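Local coordinates for defective in germ line development protein 3, isoform a (Caenorhabditis elegans, PDB 3N89) that forms a globular platform of four KH domains and probably takes part in RNA-linked regulation of germline development, at residues A[210-215]-A[353-358]; A[217-222]-A[249-254]. One frame throughout, in Å; residues are numbered along the deposited sequence.

Contact 1: residues A[210-215]-A[353-358]; sequences MPVIER and SIWHHS
V212 and I213, neighbours on one flank of helix 209-217, form a shallow hollow that receives one side of the W355 indole. The bump is the CZ2-CH2 bond of the six-membered ring: CZ2 lies 3.8 Å from I213 CG1, and CH2 lies 4.1 Å from V212 CG1. Neither aliphatic group comes squarely over the ring. The I213 side chain crosses that of W355 at about a right angle; its CG1 stands beside the backbone N and anti to the carbonyl carbon (chi1 -68°), which brings both CG1 and CD1 to CZ2, CD1 at 4.1 Å from that atom. V212 meets CH2 with its CB as well as CG1. A second bump comes from I354, whose chain does double duty: its CG1 sits 4.1 Å above the indole plane, over the centre of the ring, and its CD1 reaches on to V212 CG1 at 4.5 Å. V212 thus touches both the indole and the end of the isoleucine that covers one of its faces.

Helix 209-217 is the second helix of the third KH domain in this chain, and 353-358 belongs to the tail that follows the last KH helix, 325-335; the contact lays that tail against an earlier domain. No hydrogen bond crosses here. The tail turns through a short helix-like bend, in which S358 N donates to I354 O at 3.2 Å. The pyrrole nitrogen, next to CZ2 round the ring fusion, ties the indole to helix 245-257: NE1 is hydrogen-bonded to Y254 O. With W355 cut back to alanine, a gap would probably open between V212, I213 and I354, and Y254 O would lose its indole donor. The same helix backs I213 through Y254 and I255.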
ATOM      1  N   MET A 210      -5.834 -15.741  -0.542  1.00 31.75           N
ATOM      2  CA  MET A 210      -4.416 -16.078  -0.632  1.00 32.08           C
ATOM      3  C   MET A 210      -4.169 -17.337  -1.458  1.00 34.14           C
ATOM      4  O   MET A 210      -3.271 -17.358  -2.302  1.00 36.34           O
ATOM      5  CB  MET A 210      -3.799 -16.226   0.760  1.00 31.61           C
ATOM      6  CG  MET A 210      -3.780 -14.933   1.577  1.00 30.44           C
ATOM      7  SD  MET A 210      -2.694 -13.655   0.896  1.00 28.21           S
ATOM      8  CE  MET A 210      -3.780 -12.822  -0.273  1.00 27.46           C
ATOM      9  N   PRO A 211      -4.958 -18.406  -1.235  1.00 34.52           N
ATOM     10  CA  PRO A 211      -4.772 -19.646  -2.002  1.00 32.84           C
ATOM     11  C   PRO A 211      -4.600 -19.384  -3.498  1.00 31.65           C
ATOM     12  O   PRO A 211      -3.833 -20.071  -4.177  1.00 32.10           O
ATOM     13  CB  PRO A 211      -6.041 -20.432  -1.690  1.00 30.90           C
ATOM     14  CG  PRO A 211      -6.284 -20.072  -0.253  1.00 31.19           C
ATOM     15  CD  PRO A 211      -6.041 -18.564  -0.244  1.00 34.01           C
ATOM     16  N   VAL A 212      -5.316 -18.385  -4.003  1.00 30.38           N
ATOM     17  CA  VAL A 212      -5.242 -18.026  -5.419  1.00 28.63           C
ATOM     18  C   VAL A 212      -3.842 -17.530  -5.745  1.00 28.01           C
ATOM     19  O   VAL A 212      -3.286 -17.862  -6.789  1.00 27.43           O
ATOM     20  CB  VAL A 212      -6.260 -16.908  -5.777  1.00 28.51           C
ATOM     21  CG1 VAL A 212      -6.058 -16.456  -7.223  1.00 26.72           C
ATOM     22  CG2 VAL A 212      -7.681 -17.411  -5.570  1.00 25.68           C
ATOM     23  N   ILE A 213      -3.275 -16.729  -4.848  1.00 28.18           N
ATOM     24  CA  ILE A 213      -1.935 -16.205  -5.065  1.00 27.72           C
ATOM     25  C   ILE A 213      -0.920 -17.344  -5.090  1.00 26.66           C
ATOM     26  O   ILE A 213      -0.061 -17.390  -5.969  1.00 25.53           O
ATOM     27  CB  ILE A 213      -1.551 -15.178  -3.984  1.00 29.37           C
ATOM     28  CG1 ILE A 213      -2.405 -13.918  -4.152  1.00 28.03           C
ATOM     29  CG2 ILE A 213      -0.059 -14.839  -4.085  1.00 30.39           C
ATOM     30  CD1 ILE A 213      -1.998 -12.775  -3.254  1.00 29.24           C
ATOM     31  N   GLU A 214      -1.022 -18.265  -4.136  1.00 25.68           N
ATOM     32  CA  GLU A 214      -0.115 -19.411  -4.099  1.00 26.50           C
ATOM     33  C   GLU A 214      -0.108 -20.112  -5.465  1.00 27.93           C
ATOM     34  O   GLU A 214       0.944 -20.294  -6.080  1.00 28.07           O
ATOM     35  CB  GLU A 214      -0.562 -20.410  -3.029  1.00 25.41           C
ATOM     36  CG  GLU A 214      -0.136 -20.070  -1.614  1.00 27.07           C
ATOM     37  CD  GLU A 214      -0.802 -20.956  -0.573  1.00 28.34           C
ATOM     38  OE1 GLU A 214      -0.159 -21.251   0.456  1.00 26.92           O
ATOM     39  OE2 GLU A 214      -1.974 -21.345  -0.774  1.00 30.47           O
ATOM     40  N   ARG A 215      -1.298 -20.483  -5.931  1.00 27.57           N
ATOM     41  CA  ARG A 215      -1.468 -21.168  -7.202  1.00 29.43           C
ATOM     42  C   ARG A 215      -0.811 -20.463  -8.380  1.00 30.77           C
ATOM     43  O   ARG A 215      -0.268 -21.117  -9.270  1.00 31.84           O
ATOM     44  CB  ARG A 215      -2.962 -21.354  -7.501  1.00 30.09           C
ATOM     45  N   SER A 353      -2.069  -6.989 -13.075  1.00 34.96           N
ATOM     46  CA  SER A 353      -2.582  -7.615 -11.865  1.00 33.29           C
ATOM     47  C   SER A 353      -3.538  -8.743 -12.217  1.00 34.17           C
ATOM     48  O   SER A 353      -4.482  -8.553 -12.989  1.00 35.11           O
ATOM     49  CB  SER A 353      -3.313  -6.583 -11.011  1.00 31.38           C
ATOM     50  OG  SER A 353      -3.606  -7.104  -9.727  1.00 31.68           O
ATOM     51  N   ILE A 354      -3.299  -9.921 -11.653  1.00 34.02           N
ATOM     52  CA  ILE A 354      -4.177 -11.052 -11.921  1.00 32.82           C
ATOM     53  C   ILE A 354      -5.541 -10.746 -11.317  1.00 31.19           C
ATOM     54  O   ILE A 354      -6.498 -11.484 -11.521  1.00 31.73           O
ATOM     55  CB  ILE A 354      -3.651 -12.360 -11.280  1.00 33.08           C
ATOM     56  CG1 ILE A 354      -3.589 -12.200  -9.759  1.00 32.24           C
ATOM     57  CG2 ILE A 354      -2.284 -12.715 -11.853  1.00 28.86           C
ATOM     58  CD1 ILE A 354      -3.242 -13.477  -9.013  1.00 33.36           C
ATOM     59  N   TRP A 355      -5.622  -9.646 -10.577  1.00 29.93           N
ATOM     60  CA  TRP A 355      -6.861  -9.249  -9.922  1.00 28.95           C
ATOM     61  C   TRP A 355      -7.861  -8.536 -10.817  1.00 31.03           C
ATOM     62  O   TRP A 355      -8.990  -8.267 -10.406  1.00 33.96           O
ATOM     63  CB  TRP A 355      -6.544  -8.392  -8.698  1.00 23.37           C
ATOM     64  CG  TRP A 355      -5.848  -9.176  -7.631  1.00 18.43           C
ATOM     65  CD1 TRP A 355      -4.664  -8.868  -7.027  1.00 18.20           C
ATOM     66  CD2 TRP A 355      -6.283 -10.412  -7.058  1.00 16.41           C
ATOM     67  NE1 TRP A 355      -4.332  -9.839  -6.115  1.00 17.66           N
ATOM     68  CE2 TRP A 355      -5.307 -10.803  -6.117  1.00 17.94           C
ATOM     69  CE3 TRP A 355      -7.401 -11.238  -7.257  1.00 16.00           C
ATOM     70  CZ2 TRP A 355      -5.419 -11.981  -5.360  1.00 18.06           C
ATOM     71  CZ3 TRP A 355      -7.517 -12.409  -6.510  1.00 14.52           C
ATOM     72  CH2 TRP A 355      -6.525 -12.771  -5.574  1.00 18.06           C
ATOM     73  N   HIS A 356      -7.459  -8.230 -12.041  1.00 32.34           N
ATOM     74  CA  HIS A 356      -8.360  -7.568 -12.972  1.00 32.57           C
ATOM     75  C   HIS A 356      -9.368  -8.562 -13.553  1.00 32.76           C
ATOM     76  O   HIS A 356     -10.344  -8.158 -14.194  1.00 32.10           O
ATOM     77  CB  HIS A 356      -7.570  -6.916 -14.114  1.00 32.29           C
ATOM     78  CG  HIS A 356      -6.972  -5.590 -13.760  1.00 33.89           C
ATOM     79  ND1 HIS A 356      -7.736  -4.510 -13.373  1.00 33.74           N
ATOM     80  CD2 HIS A 356      -5.685  -5.164 -13.742  1.00 33.01           C
ATOM     81  CE1 HIS A 356      -6.949  -3.477 -13.133  1.00 32.62           C
ATOM     82  NE2 HIS A 356      -5.698  -3.849 -13.351  1.00 32.90           N
ATOM     83  N   HIS A 357      -9.142  -9.855 -13.319  1.00 32.55           N
ATOM     84  CA  HIS A 357     -10.029 -10.886 -13.866  1.00 34.24           C
ATOM     85  C   HIS A 357     -10.364 -12.047 -12.918  1.00 34.70           C
ATOM     86  O   HIS A 357     -11.311 -12.795 -13.165  1.00 34.52           O
ATOM     87  N   SER A 358      -9.609 -12.191 -11.833  1.00 34.46           N
ATOM     88  CA  SER A 358      -9.855 -13.283 -10.897  1.00 33.31           C
ATOM     89  C   SER A 358     -10.311 -12.856  -9.506  1.00 33.49           C
ATOM     90  O   SER A 358     -10.223 -13.636  -8.553  1.00 32.87           O
ATOM     91  CB  SER A 358      -8.600 -14.147 -10.771  1.00 33.59           C
ATOM     92  OG  SER A 358      -7.503 -13.377 -10.319  1.00 35.53           O
TER

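Contact 2: residues A[217-222]-A[249-254]; sequences TTTIIS and LKARRY
This is a buried packing contact inside the third KH domain: the end of helix 209-217 and the turn into edge strand 220-222 rest against helix 245-257, the last helix of the domain. Strands 220-222, 236-242 and 186-193 lie antiparallel in that order, the sheet of a type I KH fold. The closest backbone approach is between T217 and A251, whose CA atoms are 6.2 Å apart, a spacing suited to the small methyl of A251.

T217 carries most of the touching, with both branches. OG1, anti to the backbone N (chi1 -168°), is directed at the helix side, 3.6 Å from K250 CB, while CG2 lies 4.1 Å from A251 CB in a methyl-to-methyl meeting. K250 gives only the root of its side chain; beyond CB the chain bends at chi2 (59°) and carries the amine off from T217. T219 approaches A251 from the strand side of the turn, its OG1 4.4 Å from the alanine CB. T218 between them takes a positive phi, 52°, which ends the helix and lets the chain swing round into the strand.

The sheet and the neighbouring helix complete the surroundings of A251, with V241 and I213 both on its methyl. N247, one turn earlier on helix 245-257, donates from ND2 to T217 O and so ties down the helix end.

Across the two segments themselves no hydrogen bond forms: threonine hydroxyls and methyls pack on aliphatic carbon, which implies that here the close spacing is met by shape, while the polar tie between the helices comes from N247.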
ATOM      1  N   THR A 217       1.668 -18.053  -8.065  1.00 29.39           N
ATOM      2  CA  THR A 217       3.053 -17.686  -7.808  1.00 29.43           C
ATOM      3  C   THR A 217       3.952 -18.795  -7.277  1.00 29.72           C
ATOM      4  O   THR A 217       5.141 -18.567  -7.049  1.00 29.80           O
ATOM      5  CB  THR A 217       3.113 -16.504  -6.821  1.00 27.89           C
ATOM      6  OG1 THR A 217       4.437 -15.965  -6.795  1.00 31.45           O
ATOM      7  CG2 THR A 217       2.747 -16.964  -5.428  1.00 27.83           C
ATOM      8  N   THR A 218       3.395 -19.989  -7.082  1.00 28.24           N
ATOM      9  CA  THR A 218       4.178 -21.107  -6.570  1.00 26.00           C
ATOM     10  C   THR A 218       4.867 -20.608  -5.310  1.00 25.79           C
ATOM     11  O   THR A 218       6.079 -20.419  -5.285  1.00 26.67           O
ATOM     12  CB  THR A 218       5.277 -21.541  -7.556  1.00 25.36           C
ATOM     13  OG1 THR A 218       4.892 -21.199  -8.893  1.00 24.29           O
ATOM     14  CG2 THR A 218       5.505 -23.040  -7.462  1.00 23.76           C
ATOM     15  N   THR A 219       4.083 -20.378  -4.271  1.00 27.09           N
ATOM     16  CA  THR A 219       4.612 -19.884  -3.017  1.00 27.47           C
ATOM     17  C   THR A 219       3.743 -20.463  -1.921  1.00 27.25           C
ATOM     18  O   THR A 219       2.683 -21.017  -2.196  1.00 28.61           O
ATOM     19  CB  THR A 219       4.537 -18.337  -2.976  1.00 30.90           C
ATOM     20  OG1 THR A 219       5.400 -17.790  -3.980  1.00 31.74           O
ATOM     21  CG2 THR A 219       4.950 -17.805  -1.625  1.00 32.00           C
ATOM     22  N   ILE A 220       4.200 -20.370  -0.681  1.00 26.71           N
ATOM     23  CA  ILE A 220       3.416 -20.873   0.434  1.00 26.77           C
ATOM     24  C   ILE A 220       3.096 -19.666   1.295  1.00 26.24           C
ATOM     25  O   ILE A 220       3.966 -18.834   1.555  1.00 27.40           O
ATOM     26  CB  ILE A 220       4.192 -21.942   1.242  1.00 26.68           C
ATOM     27  CG1 ILE A 220       4.438 -23.174   0.354  1.00 26.51           C
ATOM     28  CG2 ILE A 220       3.391 -22.352   2.469  1.00 24.01           C
ATOM     29  CD1 ILE A 220       5.335 -24.222   0.982  1.00 29.15           C
ATOM     30  N   ILE A 221       1.844 -19.552   1.716  1.00 25.76           N
ATOM     31  CA  ILE A 221       1.430 -18.415   2.524  1.00 23.77           C
ATOM     32  C   ILE A 221       0.665 -18.868   3.749  1.00 24.82           C
ATOM     33  O   ILE A 221      -0.420 -19.443   3.638  1.00 24.71           O
ATOM     34  CB  ILE A 221       0.520 -17.468   1.727  1.00 23.71           C
ATOM     35  CG1 ILE A 221       1.160 -17.145   0.370  1.00 23.54           C
ATOM     36  CG2 ILE A 221       0.273 -16.205   2.527  1.00 22.88           C
ATOM     37  CD1 ILE A 221       0.285 -16.324  -0.558  1.00 19.64           C
ATOM     38  N   SER A 222       1.236 -18.616   4.919  1.00 25.33           N
ATOM     39  CA  SER A 222       0.588 -18.977   6.161  1.00 25.38           C
ATOM     40  C   SER A 222       0.353 -17.694   6.942  1.00 26.73           C
ATOM     41  O   SER A 222       1.058 -16.703   6.745  1.00 26.17           O
ATOM     42  CB  SER A 222       1.454 -19.943   6.972  1.00 24.84           C
ATOM     43  OG  SER A 222       2.695 -19.366   7.320  1.00 24.91           O
ATOM     44  N   LEU A 249       8.618 -12.058  -4.325  1.00 25.38           N
ATOM     45  CA  LEU A 249       8.420 -10.654  -4.656  1.00 26.41           C
ATOM     46  C   LEU A 249       7.202 -10.487  -5.571  1.00 26.05           C
ATOM     47  O   LEU A 249       6.716  -9.378  -5.775  1.00 25.88           O
ATOM     48  CB  LEU A 249       9.681 -10.072  -5.315  1.00 25.00           C
ATOM     49  CG  LEU A 249      10.975 -10.135  -4.481  1.00 26.25           C
ATOM     50  CD1 LEU A 249      12.044  -9.286  -5.151  1.00 26.08           C
ATOM     51  CD2 LEU A 249      10.730  -9.615  -3.060  1.00 25.43           C
ATOM     52  N   LYS A 250       6.717 -11.600  -6.118  1.00 25.74           N
ATOM     53  CA  LYS A 250       5.545 -11.582  -6.988  1.00 23.99           C
ATOM     54  C   LYS A 250       4.323 -11.734  -6.086  1.00 23.80           C
ATOM     55  O   LYS A 250       3.277 -11.123  -6.310  1.00 22.97           O
ATOM     56  CB  LYS A 250       5.602 -12.734  -7.995  1.00 24.65           C
ATOM     57  CG  LYS A 250       4.892 -12.429  -9.307  1.00 22.79           C
ATOM     58  CD  LYS A 250       5.510 -11.203  -9.948  1.00 25.01           C
ATOM     59  CE  LYS A 250       4.642 -10.642 -11.051  1.00 28.89           C
ATOM     60  NZ  LYS A 250       5.105  -9.284 -11.473  1.00 30.25           N
ATOM     61  N   ALA A 251       4.455 -12.566  -5.063  1.00 24.05           N
ATOM     62  CA  ALA A 251       3.367 -12.752  -4.117  1.00 24.34           C
ATOM     63  C   ALA A 251       3.136 -11.390  -3.459  1.00 24.74           C
ATOM     64  O   ALA A 251       2.007 -10.908  -3.371  1.00 23.81           O
ATOM     65  CB  ALA A 251       3.755 -13.788  -3.076  1.00 21.38           C
ATOM     66  N   ARG A 252       4.223 -10.768  -3.011  1.00 23.72           N
ATOM     67  CA  ARG A 252       4.154  -9.454  -2.380  1.00 24.25           C
ATOM     68  C   ARG A 252       3.309  -8.498  -3.225  1.00 24.09           C
ATOM     69  O   ARG A 252       2.344  -7.908  -2.739  1.00 25.25           O
ATOM     70  CB  ARG A 252       5.566  -8.891  -2.218  1.00 24.36           C
ATOM     71  CG  ARG A 252       5.640  -7.397  -1.968  1.00 25.50           C
ATOM     72  CD  ARG A 252       6.965  -6.852  -2.478  1.00 28.49           C
ATOM     73  NE  ARG A 252       7.129  -5.422  -2.225  1.00 24.97           N
ATOM     74  CZ  ARG A 252       7.184  -4.889  -1.011  1.00 23.99           C
ATOM     75  NH1 ARG A 252       7.083  -5.674   0.054  1.00 24.35           N
ATOM     76  NH2 ARG A 252       7.357  -3.580  -0.863  1.00 25.28           N
ATOM     77  N   ARG A 253       3.671  -8.365  -4.496  1.00 22.50           N
ATOM     78  CA  ARG A 253       2.966  -7.482  -5.412  1.00 23.06           C
ATOM     79  C   ARG A 253       1.458  -7.773  -5.500  1.00 23.61           C
ATOM     80  O   ARG A 253       0.643  -6.845  -5.499  1.00 23.58           O
ATOM     81  CB  ARG A 253       3.613  -7.564  -6.802  1.00 22.95           C
ATOM     82  CG  ARG A 253       3.861  -6.202  -7.466  1.00 27.92           C
ATOM     83  CZ  ARG A 253       6.957  -4.798  -7.593  1.00 31.92           C
ATOM     84  NH1 ARG A 253       6.449  -3.821  -8.335  1.00 32.23           N
ATOM     85  NH2 ARG A 253       8.260  -5.059  -7.656  1.00 30.91           N
ATOM     86  N   TYR A 254       1.077  -9.047  -5.565  1.00 22.61           N
ATOM     87  CA  TYR A 254      -0.340  -9.380  -5.651  1.00 22.89           C
ATOM     88  C   TYR A 254      -1.054  -9.052  -4.338  1.00 23.86           C
ATOM     89  O   TYR A 254      -2.194  -8.564  -4.340  1.00 24.13           O
ATOM     90  CB  TYR A 254      -0.534 -10.855  -6.016  1.00 22.86           C
ATOM     91  CG  TYR A 254      -0.099 -11.211  -7.430  1.00 23.52           C
ATOM     92  CD1 TYR A 254       0.080 -10.220  -8.404  1.00 24.89           C
ATOM     93  CD2 TYR A 254       0.108 -12.541  -7.802  1.00 20.43           C
ATOM     94  CE1 TYR A 254       0.450 -10.547  -9.710  1.00 23.92           C
ATOM     95  CE2 TYR A 254       0.475 -12.876  -9.098  1.00 21.97           C
ATOM     96  CZ  TYR A 254       0.645 -11.879 -10.048  1.00 24.22           C
ATOM     97  OH  TYR A 254       1.006 -12.221 -11.334  1.00 23.92           O
TER

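Overall arrangement
Contact 2 belongs to the interior of the third KH domain, three of its four touching residues being buried. In contact 1 the tail after the last KH helix lies against that domain, burying W355 and I213 but leaving V212 and I354 partly exposed. Two helices serve both: 209-217 receives the tail and ends at T217, while 245-257 packs on 217-222 and, through Y254, meets I213, I354 and W355. Neither contact has a hydrogen bond across its own segments, but the two are bonded to each other, by E214 OE1 to I221 N and by the indole's bond to helix 245-257. Contact 1 sets a large aromatic ring against branched aliphatic chains; contact 2 relies on threonines and an alanine at short backbone spacing.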